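PDB 3MI6: alpha-galactosidase from Lactobacillus brevis, which probably hydrolyses terminal, non-reducing alpha-D-galactose residues from alpha-galactosides such as galacto-oligosaccharides and galactomannans, as a member of glycoside hydrolase family 36. Local coordinates for residues D[491-494]-D[495-498]; D[587-590]-D[591-594]; D[615-618]-D[619-623]. All blocks are in the same frame, centred on the assembly; numbering follows the deposited sequence.

Interaction 1 of 3, residues D[491-494]-D[495-498]; sequences RLTS and DQQL
Thr493 and Gln496 meet in a local turn contact, part of the loop that leads from strand 475-478 of the (beta/alpha)8 barrel to helix 500-518. The chain makes a turn through Thr493-Gln496 and runs into the 3-10 segment that includes Gln497 and Leu498. Its hydrogen bonds are mostly weak: Gln496 N reaches back to Thr493 O at 3.3 Å, and a weak bond also joins Gln497 N to Ser494 O. Gln496 N has a second weak acceptor in the hydroxyl Thr493 OG1, which sits between the backbone N and the carbonyl carbon (chi1 73°).

The side chain of Gln496 returns along the chain. Extended beyond CG, it places OE1 3.4 Å from Thr493 N in a weak but nearly straight bond, so Gln496 grips Thr493 through its side-chain OE1 as well as its backbone N, each time weakly. On the way its CG lies 3.4 Å from Thr493 OG1. Leu492 runs across Gln496 at about a right angle, its CB 3.7 Å from Gln496 CB, and both side chains rest on Arg503 of helix 500-518.

A neighbouring subunit lies against this loop, with Ser494 OG weakly bonded to Ala95 O of that second subunit. Gln497 is buried and bends at chi2 (-61°), which brings its amide back to Thr493 O. Its NE2 donates chiefly to Ser489 O, just before the turn, and also to Thr493 O at 3.1 Å, approaching the latter from above the carbonyl plane, 47° out of it.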
ATOM      1  N   ARG D 491      -3.864 -16.098 -51.280  1.00 56.94           N
ATOM      2  CA  ARG D 491      -3.160 -17.368 -51.365  1.00 55.34           C
ATOM      3  C   ARG D 491      -3.816 -18.432 -50.499  1.00 53.86           C
ATOM      4  O   ARG D 491      -3.567 -19.624 -50.664  1.00 56.36           O
ATOM      5  CB  ARG D 491      -1.711 -17.173 -50.916  1.00 59.60           C
ATOM      6  CG  ARG D 491      -0.917 -18.454 -50.767  1.00 64.91           C
ATOM      7  CD  ARG D 491      -0.892 -19.209 -52.088  1.00 72.16           C
ATOM      8  NE  ARG D 491      -0.083 -20.419 -51.987  1.00 78.58           N
ATOM      9  CZ  ARG D 491       1.159 -20.521 -52.445  1.00 74.86           C
ATOM     10  NH1 ARG D 491       1.725 -19.474 -53.043  1.00 67.76           N
ATOM     11  NH2 ARG D 491       1.827 -21.665 -52.315  1.00 65.86           N
ATOM     12  N   LEU D 492      -4.642 -18.000 -49.558  1.00 52.09           N
ATOM     13  CA  LEU D 492      -5.258 -18.930 -48.623  1.00 51.87           C
ATOM     14  C   LEU D 492      -6.742 -19.009 -48.926  1.00 51.85           C
ATOM     15  O   LEU D 492      -7.311 -18.074 -49.493  1.00 54.29           O
ATOM     16  CB  LEU D 492      -5.018 -18.480 -47.178  1.00 47.63           C
ATOM     17  CG  LEU D 492      -3.553 -18.253 -46.778  1.00 49.34           C
ATOM     18  CD1 LEU D 492      -3.446 -17.565 -45.424  1.00 45.79           C
ATOM     19  CD2 LEU D 492      -2.768 -19.560 -46.765  1.00 48.61           C
ATOM     20  N   THR D 493      -7.371 -20.127 -48.576  1.00 48.58           N
ATOM     21  CA  THR D 493      -8.799 -20.270 -48.800  1.00 48.02           C
ATOM     22  C   THR D 493      -9.577 -19.486 -47.745  1.00 48.14           C
ATOM     23  O   THR D 493      -8.990 -18.826 -46.894  1.00 46.63           O
ATOM     24  CB  THR D 493      -9.215 -21.744 -48.803  1.00 52.69           C
ATOM     25  OG1 THR D 493      -9.183 -22.263 -47.471  1.00 50.98           O
ATOM     26  CG2 THR D 493      -8.273 -22.545 -49.672  1.00 53.07           C
ATOM     27  N   SER D 494     -10.901 -19.543 -47.808  1.00 49.90           N
ATOM     28  CA  SER D 494     -11.727 -18.827 -46.848  1.00 44.49           C
ATOM     29  C   SER D 494     -11.472 -19.332 -45.431  1.00 46.70           C
ATOM     30  O   SER D 494     -11.365 -18.549 -44.489  1.00 45.72           O
ATOM     31  CB  SER D 494     -13.198 -19.000 -47.206  1.00 44.20           C
ATOM     32  OG  SER D 494     -13.398 -18.742 -48.582  1.00 52.59           O
ATOM     33  N   ASP D 495     -11.370 -20.650 -45.302  1.00 47.27           N
ATOM     34  CA  ASP D 495     -11.195 -21.309 -44.023  1.00 44.51           C
ATOM     35  C   ASP D 495      -9.818 -21.073 -43.431  1.00 47.52           C
ATOM     36  O   ASP D 495      -9.649 -21.111 -42.210  1.00 46.55           O
ATOM     37  CB  ASP D 495     -11.405 -22.810 -44.186  1.00 49.10           C
ATOM     38  CG  ASP D 495     -12.855 -23.171 -44.355  1.00 56.46           C
ATOM     39  OD1 ASP D 495     -13.682 -22.615 -43.601  1.00 53.58           O
ATOM     40  OD2 ASP D 495     -13.167 -24.007 -45.238  1.00 68.04           O
ATOM     41  N   GLN D 496      -8.829 -20.849 -44.290  1.00 49.41           N
ATOM     42  CA  GLN D 496      -7.454 -20.661 -43.839  1.00 43.92           C
ATOM     43  C   GLN D 496      -7.118 -19.231 -43.446  1.00 42.87           C
ATOM     44  O   GLN D 496      -5.965 -18.944 -43.140  1.00 45.65           O
ATOM     45  CB  GLN D 496      -6.477 -21.087 -44.923  1.00 44.18           C
ATOM     46  CG  GLN D 496      -6.544 -22.534 -45.270  1.00 48.81           C
ATOM     47  CD  GLN D 496      -5.413 -22.943 -46.174  1.00 50.39           C
ATOM     48  OE1 GLN D 496      -5.249 -22.398 -47.265  1.00 50.09           O
ATOM     49  NE2 GLN D 496      -4.609 -23.900 -45.721  1.00 52.07           N
ATOM     50  N   GLN D 497      -8.084 -18.320 -43.462  1.00 41.40           N
ATOM     51  CA  GLN D 497      -7.729 -16.919 -43.212  1.00 41.72           C
ATOM     52  C   GLN D 497      -7.189 -16.658 -41.796  1.00 37.64           C
ATOM     53  O   GLN D 497      -6.360 -15.777 -41.593  1.00 38.22           O
ATOM     54  CB  GLN D 497      -8.874 -15.969 -43.567  1.00 41.82           C
ATOM     55  CG  GLN D 497      -9.159 -15.871 -45.053  1.00 42.44           C
ATOM     56  CD  GLN D 497      -7.982 -15.349 -45.845  1.00 45.73           C
ATOM     57  OE1 GLN D 497      -7.342 -14.376 -45.457  1.00 45.61           O
ATOM     58  NE2 GLN D 497      -7.694 -15.991 -46.971  1.00 45.74           N
ATOM     59  N   LEU D 498      -7.642 -17.440 -40.827  1.00 38.11           N
ATOM     60  CA  LEU D 498      -7.148 -17.307 -39.466  1.00 35.78           C
ATOM     61  C   LEU D 498      -5.752 -17.872 -39.314  1.00 38.27           C
ATOM     62  O   LEU D 498      -5.244 -17.969 -38.196  1.00 38.43           O
ATOM     63  CB  LEU D 498      -8.072 -18.020 -38.497  1.00 35.28           C
ATOM     64  CG  LEU D 498      -9.453 -17.408 -38.386  1.00 32.78           C
ATOM     65  CD1 LEU D 498     -10.304 -18.289 -37.532  1.00 32.61           C
ATOM     66  CD2 LEU D 498      -9.363 -16.012 -37.819  1.00 31.34           C
TER

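Interaction 2 of 3, residues D[587-590]-D[591-594]; sequences ITSL and KTRG
At the start of helix 590-597 the backbone passes from the extended Thr588 and Ser589 into helical turns, with Arg593 N bonded to Ser589 O at 3.3 Å and Gly594 N to Leu590 O at 3.0 Å. Ser589 OG turns back over the first turn, placed by a chi1 of 64°, and accepts from Thr592 N at 3.0 Å; Thr592 N also makes a weak bond to Ser589 O. Ser589 is thus the N-cap of this helix, which follows strand 572-576 of the (beta/alpha)8 barrel. Thr592 OG1 lies 2.9 Å from Ser589 OG and is bonded to Phe727 O and Thr729 OG1 of the C-terminal region, while Lys591 NZ reaches Thr729 O.

Arg593 bends at chi3 (-61°) and curls back toward Thr588 and Leu590. Its CG packs on Thr588 CG2, the two side chains running antiparallel past one another. The guanidinium has Thr588 O at its edge, in plane, with NH1 2.6 Å from that oxygen. Leu590 CA sits over one face, near its margin, and the Leu590 side chain crosses the arginine at about a right angle with CD1 3.5 Å from NH2.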
ATOM      1  N   ILE D 587      18.173  17.426 -23.066  1.00 37.32           N
ATOM      2  CA  ILE D 587      19.588  17.671 -23.310  1.00 36.32           C
ATOM      3  C   ILE D 587      20.321  16.925 -22.228  1.00 34.75           C
ATOM      4  O   ILE D 587      19.880  16.917 -21.089  1.00 35.59           O
ATOM      5  CB  ILE D 587      19.974  19.172 -23.193  1.00 34.65           C
ATOM      6  CG1 ILE D 587      19.222  20.033 -24.211  1.00 34.36           C
ATOM      7  CG2 ILE D 587      21.488  19.361 -23.353  1.00 28.91           C
ATOM      8  CD1 ILE D 587      19.544  21.528 -24.097  1.00 30.11           C
ATOM      9  N   THR D 588      21.453  16.333 -22.578  1.00 35.42           N
ATOM     10  CA  THR D 588      22.173  15.443 -21.684  1.00 32.20           C
ATOM     11  C   THR D 588      23.666  15.542 -21.936  1.00 31.33           C
ATOM     12  O   THR D 588      24.083  15.782 -23.052  1.00 33.49           O
ATOM     13  CB  THR D 588      21.713  14.009 -21.951  1.00 33.54           C
ATOM     14  OG1 THR D 588      20.525  13.740 -21.180  1.00 34.78           O
ATOM     15  CG2 THR D 588      22.787  13.044 -21.569  1.00 33.55           C
ATOM     16  N   SER D 589      24.493  15.356 -20.924  1.00 32.09           N
ATOM     17  CA  SER D 589      25.937  15.412 -21.185  1.00 33.62           C
ATOM     18  C   SER D 589      26.363  14.327 -22.167  1.00 35.82           C
ATOM     19  O   SER D 589      25.725  13.277 -22.266  1.00 37.05           O
ATOM     20  CB  SER D 589      26.728  15.254 -19.889  1.00 34.46           C
ATOM     21  OG  SER D 589      26.497  13.975 -19.337  1.00 37.42           O
ATOM     22  N   LEU D 590      27.453  14.550 -22.887  1.00 34.56           N
ATOM     23  CA  LEU D 590      27.972  13.477 -23.727  1.00 34.16           C
ATOM     24  C   LEU D 590      28.472  12.298 -22.876  1.00 33.89           C
ATOM     25  O   LEU D 590      28.425  11.145 -23.298  1.00 32.82           O
ATOM     26  CB  LEU D 590      29.058  14.006 -24.653  1.00 34.01           C
ATOM     27  CG  LEU D 590      29.825  13.045 -25.546  1.00 36.05           C
ATOM     28  CD1 LEU D 590      28.896  12.251 -26.441  1.00 33.56           C
ATOM     29  CD2 LEU D 590      30.784  13.874 -26.365  1.00 40.88           C
ATOM     30  N   LYS D 591      28.942  12.596 -21.668  1.00 35.41           N
ATOM     31  CA  LYS D 591      29.409  11.566 -20.740  1.00 34.67           C
ATOM     32  C   LYS D 591      28.291  10.602 -20.346  1.00 32.92           C
ATOM     33  O   LYS D 591      28.498   9.401 -20.269  1.00 34.69           O
ATOM     34  CB  LYS D 591      30.023  12.214 -19.495  1.00 35.51           C
ATOM     35  CG  LYS D 591      30.458  11.241 -18.407  1.00 38.25           C
ATOM     36  CD  LYS D 591      30.619  11.945 -17.054  1.00 35.71           C
ATOM     37  CE  LYS D 591      31.179  10.964 -16.015  1.00 42.72           C
ATOM     38  NZ  LYS D 591      31.209  11.505 -14.602  1.00 44.85           N
ATOM     39  N   THR D 592      27.100  11.119 -20.108  1.00 31.52           N
ATOM     40  CA  THR D 592      26.006  10.263 -19.695  1.00 31.47           C
ATOM     41  C   THR D 592      25.455   9.420 -20.852  1.00 32.57           C
ATOM     42  O   THR D 592      25.295   8.206 -20.708  1.00 31.45           O
ATOM     43  CB  THR D 592      24.885  11.077 -19.027  1.00 34.28           C
ATOM     44  OG1 THR D 592      25.410  11.759 -17.872  1.00 34.58           O
ATOM     45  CG2 THR D 592      23.739  10.165 -18.604  1.00 29.96           C
ATOM     46  N   ARG D 593      25.169  10.058 -21.992  1.00 32.22           N
ATOM     47  CA  ARG D 593      24.762   9.338 -23.205  1.00 30.96           C
ATOM     48  C   ARG D 593      25.716   8.185 -23.493  1.00 31.73           C
ATOM     49  O   ARG D 593      25.284   7.070 -23.798  1.00 31.48           O
ATOM     50  CB  ARG D 593      24.658  10.256 -24.434  1.00 30.47           C
ATOM     51  CG  ARG D 593      23.870  11.507 -24.187  1.00 34.03           C
ATOM     52  CD  ARG D 593      23.418  12.198 -25.450  1.00 37.94           C
ATOM     53  NE  ARG D 593      24.489  12.652 -26.348  1.00 38.99           N
ATOM     54  CZ  ARG D 593      25.113  13.826 -26.279  1.00 36.45           C
ATOM     55  NH1 ARG D 593      24.829  14.690 -25.319  1.00 35.41           N
ATOM     56  NH2 ARG D 593      26.048  14.128 -27.168  1.00 37.23           N
ATOM     57  N   GLY D 594      27.014   8.456 -23.388  1.00 31.77           N
ATOM     58  CA  GLY D 594      28.015   7.421 -23.536  1.00 30.89           C
ATOM     59  C   GLY D 594      27.838   6.310 -22.519  1.00 32.93           C
ATOM     60  O   GLY D 594      27.865   5.128 -22.884  1.00 30.84           O
TER

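Interaction 3 of 3, residues D[615-618]-D[619-623]; sequences ELDQ and VKKQV
Val619 N bonds to Glu615 O at 3.0 Å, one of the backbone hydrogen bonds that run through this contact, about two and a half turns of the alpha-helix 613-628. Lys620 N follows with Leu616 O at 2.9 Å, and Gln622 N with Gln618 O at 3.0 Å. Between them the pattern is less regular: Lys621 N reaches Asp617 O at a poorer angle (136°) and shares its hydrogen weakly with Gln618 O.

The charged pair is Asp617 with Lys621, one turn apart on the exposed face. Asp617 CG stands anti to the backbone N (chi1 178°), and the extended lysine chain passes aslant of the carboxylate. Lys621 CE is the lysine atom nearest to Asp617 OD2, at 3.4 Å, while NZ stands 3.8 Å from the same oxygen in a long salt bridge, probably a weak one.

Carbon contacts to main-chain oxygens are those of an ordinary helix: Lys621 CG and Gln622 CG lie over Asp617 O and Gln618 O, and Val619 CG2 rests against Glu615 O.

The polar ends on other sides of the helix find partners beyond the two segments. Glu615 OE2 accepts from Ala612 N just ahead of the helix, and the buried Gln622 amide bonds through OE1 with Tyr604 OH. Val619 and Val623 pack on Tyr604 of barrel strand 601-604, and Leu359 covers Leu616, Val619 and Lys620. Helix 590-597 packs alongside through Leu590, which touches Gln618 and Val619 and whose O accepts from Gln622 NE2.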
ATOM      1  N   GLU D 615      34.981  17.696 -28.422  1.00 55.05           N
ATOM      2  CA  GLU D 615      33.900  16.699 -28.449  1.00 53.23           C
ATOM      3  C   GLU D 615      34.391  15.418 -29.112  1.00 51.56           C
ATOM      4  O   GLU D 615      34.205  14.321 -28.588  1.00 44.94           O
ATOM      5  CB  GLU D 615      32.691  17.204 -29.232  1.00 56.76           C
ATOM      6  CG  GLU D 615      31.845  18.289 -28.588  1.00 58.95           C
ATOM      7  CD  GLU D 615      30.778  18.807 -29.559  1.00 64.14           C
ATOM      8  OE1 GLU D 615      29.588  18.456 -29.386  1.00 66.03           O
ATOM      9  OE2 GLU D 615      31.129  19.545 -30.512  1.00 61.13           O
ATOM     10  N   LEU D 616      35.000  15.572 -30.285  1.00 53.81           N
ATOM     11  CA  LEU D 616      35.647  14.462 -30.984  1.00 51.88           C
ATOM     12  C   LEU D 616      36.581  13.667 -30.065  1.00 49.58           C
ATOM     13  O   LEU D 616      36.524  12.443 -30.033  1.00 48.38           O
ATOM     14  CB  LEU D 616      36.407  14.972 -32.214  1.00 52.58           C
ATOM     15  CG  LEU D 616      35.886  14.639 -33.621  1.00 52.94           C
ATOM     16  CD1 LEU D 616      34.395  14.338 -33.620  1.00 52.81           C
ATOM     17  CD2 LEU D 616      36.224  15.757 -34.608  1.00 50.98           C
ATOM     18  N   ASP D 617      37.423  14.360 -29.307  1.00 49.18           N
ATOM     19  CA  ASP D 617      38.348  13.684 -28.410  1.00 49.65           C
ATOM     20  C   ASP D 617      37.627  12.892 -27.326  1.00 50.20           C
ATOM     21  O   ASP D 617      38.082  11.815 -26.917  1.00 48.95           O
ATOM     22  CB  ASP D 617      39.319  14.669 -27.763  1.00 54.78           C
ATOM     23  CG  ASP D 617      40.256  13.991 -26.780  1.00 68.07           C
ATOM     24  OD1 ASP D 617      41.147  13.231 -27.236  1.00 69.18           O
ATOM     25  OD2 ASP D 617      40.092  14.207 -25.555  1.00 70.83           O
ATOM     26  N   GLN D 618      36.510  13.436 -26.854  1.00 48.48           N
ATOM     27  CA  GLN D 618      35.701  12.768 -25.846  1.00 43.80           C
ATOM     28  C   GLN D 618      35.195  11.442 -26.399  1.00 41.98           C
ATOM     29  O   GLN D 618      35.270  10.396 -25.749  1.00 40.51           O
ATOM     30  CB  GLN D 618      34.537  13.667 -25.455  1.00 41.88           C
ATOM     31  CG  GLN D 618      33.823  13.266 -24.188  1.00 44.26           C
ATOM     32  CD  GLN D 618      32.938  14.377 -23.647  1.00 46.24           C
ATOM     33  OE1 GLN D 618      32.190  14.172 -22.693  1.00 42.89           O
ATOM     34  NE2 GLN D 618      33.019  15.565 -24.259  1.00 44.64           N
ATOM     35  N   VAL D 619      34.705  11.491 -27.627  1.00 42.83           N
ATOM     36  CA  VAL D 619      34.193  10.306 -28.284  1.00 40.77           C
ATOM     37  C   VAL D 619      35.284   9.272 -28.508  1.00 39.87           C
ATOM     38  O   VAL D 619      35.111   8.110 -28.178  1.00 39.07           O
ATOM     39  CB  VAL D 619      33.528  10.658 -29.603  1.00 39.53           C
ATOM     40  CG1 VAL D 619      33.153   9.397 -30.338  1.00 41.17           C
ATOM     41  CG2 VAL D 619      32.306  11.499 -29.341  1.00 41.20           C
ATOM     42  N   LYS D 620      36.410   9.702 -29.062  1.00 43.15           N
ATOM     43  CA  LYS D 620      37.559   8.821 -29.262  1.00 42.68           C
ATOM     44  C   LYS D 620      37.871   8.067 -27.976  1.00 40.66           C
ATOM     45  O   LYS D 620      38.271   6.904 -28.010  1.00 40.23           O
ATOM     46  CB  LYS D 620      38.781   9.640 -29.699  1.00 44.67           C
ATOM     47  CG  LYS D 620      39.991   8.855 -30.186  1.00 42.67           C
ATOM     48  CD  LYS D 620      40.962   9.822 -30.869  1.00 50.58           C
ATOM     49  CE  LYS D 620      41.972   9.131 -31.794  1.00 53.56           C
ATOM     50  NZ  LYS D 620      43.173   8.626 -31.059  1.00 57.37           N
ATOM     51  N   LYS D 621      37.682   8.726 -26.837  1.00 39.34           N
ATOM     52  CA  LYS D 621      38.056   8.111 -25.570  1.00 42.61           C
ATOM     53  C   LYS D 621      36.992   7.140 -25.089  1.00 39.38           C
ATOM     54  O   LYS D 621      37.321   6.078 -24.553  1.00 39.25           O
ATOM     55  CB  LYS D 621      38.405   9.156 -24.502  1.00 46.82           C
ATOM     56  CG  LYS D 621      39.639   9.976 -24.841  1.00 52.33           C
ATOM     57  CD  LYS D 621      40.136  10.792 -23.658  1.00 63.18           C
ATOM     58  CE  LYS D 621      41.424  11.526 -24.026  1.00 73.64           C
ATOM     59  NZ  LYS D 621      42.028  12.248 -22.868  1.00 83.65           N
ATOM     60  N   GLN D 622      35.725   7.496 -25.294  1.00 37.74           N
ATOM     61  CA  GLN D 622      34.630   6.566 -25.037  1.00 36.70           C
ATOM     62  C   GLN D 622      34.842   5.241 -25.784  1.00 36.29           C
ATOM     63  O   GLN D 622      34.644   4.158 -25.220  1.00 36.17           O
ATOM     64  CB  GLN D 622      33.284   7.176 -25.422  1.00 35.82           C
ATOM     65  CG  GLN D 622      32.903   8.408 -24.637  1.00 37.08           C
ATOM     66  CD  GLN D 622      31.469   8.832 -24.897  1.00 36.42           C
ATOM     67  OE1 GLN D 622      30.878   8.431 -25.888  1.00 37.27           O
ATOM     68  NE2 GLN D 622      30.900   9.640 -24.004  1.00 37.24           N
ATOM     69  N   VAL D 623      35.262   5.333 -27.044  1.00 35.18           N
ATOM     70  CA  VAL D 623      35.487   4.161 -27.880  1.00 33.80           C
ATOM     71  C   VAL D 623      36.667   3.296 -27.410  1.00 36.75           C
ATOM     72  O   VAL D 623      36.566   2.064 -27.381  1.00 35.65           O
ATOM     73  CB  VAL D 623      35.650   4.567 -29.364  1.00 36.88           C
ATOM     74  CG1 VAL D 623      36.000   3.348 -30.238  1.00 39.27           C
ATOM     75  CG2 VAL D 623      34.381   5.235 -29.863  1.00 32.38           C
TER

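In the fold
All three contacts are local, belong to the catalytic barrel domain and are remote from the predicted catalytic residues. Interaction 2 is the most buried, with four of seven touching residues covered, Thr588, Thr592 and Arg593 among them; interactions 1 and 3 lie nearer the surface, with two buried residues each. Interactions 2 and 3 are neighbours, centres about 12 Å apart, and their helices meet where Gln622 NE2 probably bonds to Leu590 O. Interaction 1 lies across the chain's centre, about 52 and 56 Å from them (centre to centre), against a second subunit. Weak bonds and glutamine amides hold its loop; a serine cap starts the helix of interaction 2, and regular helix bonds run through interaction 3.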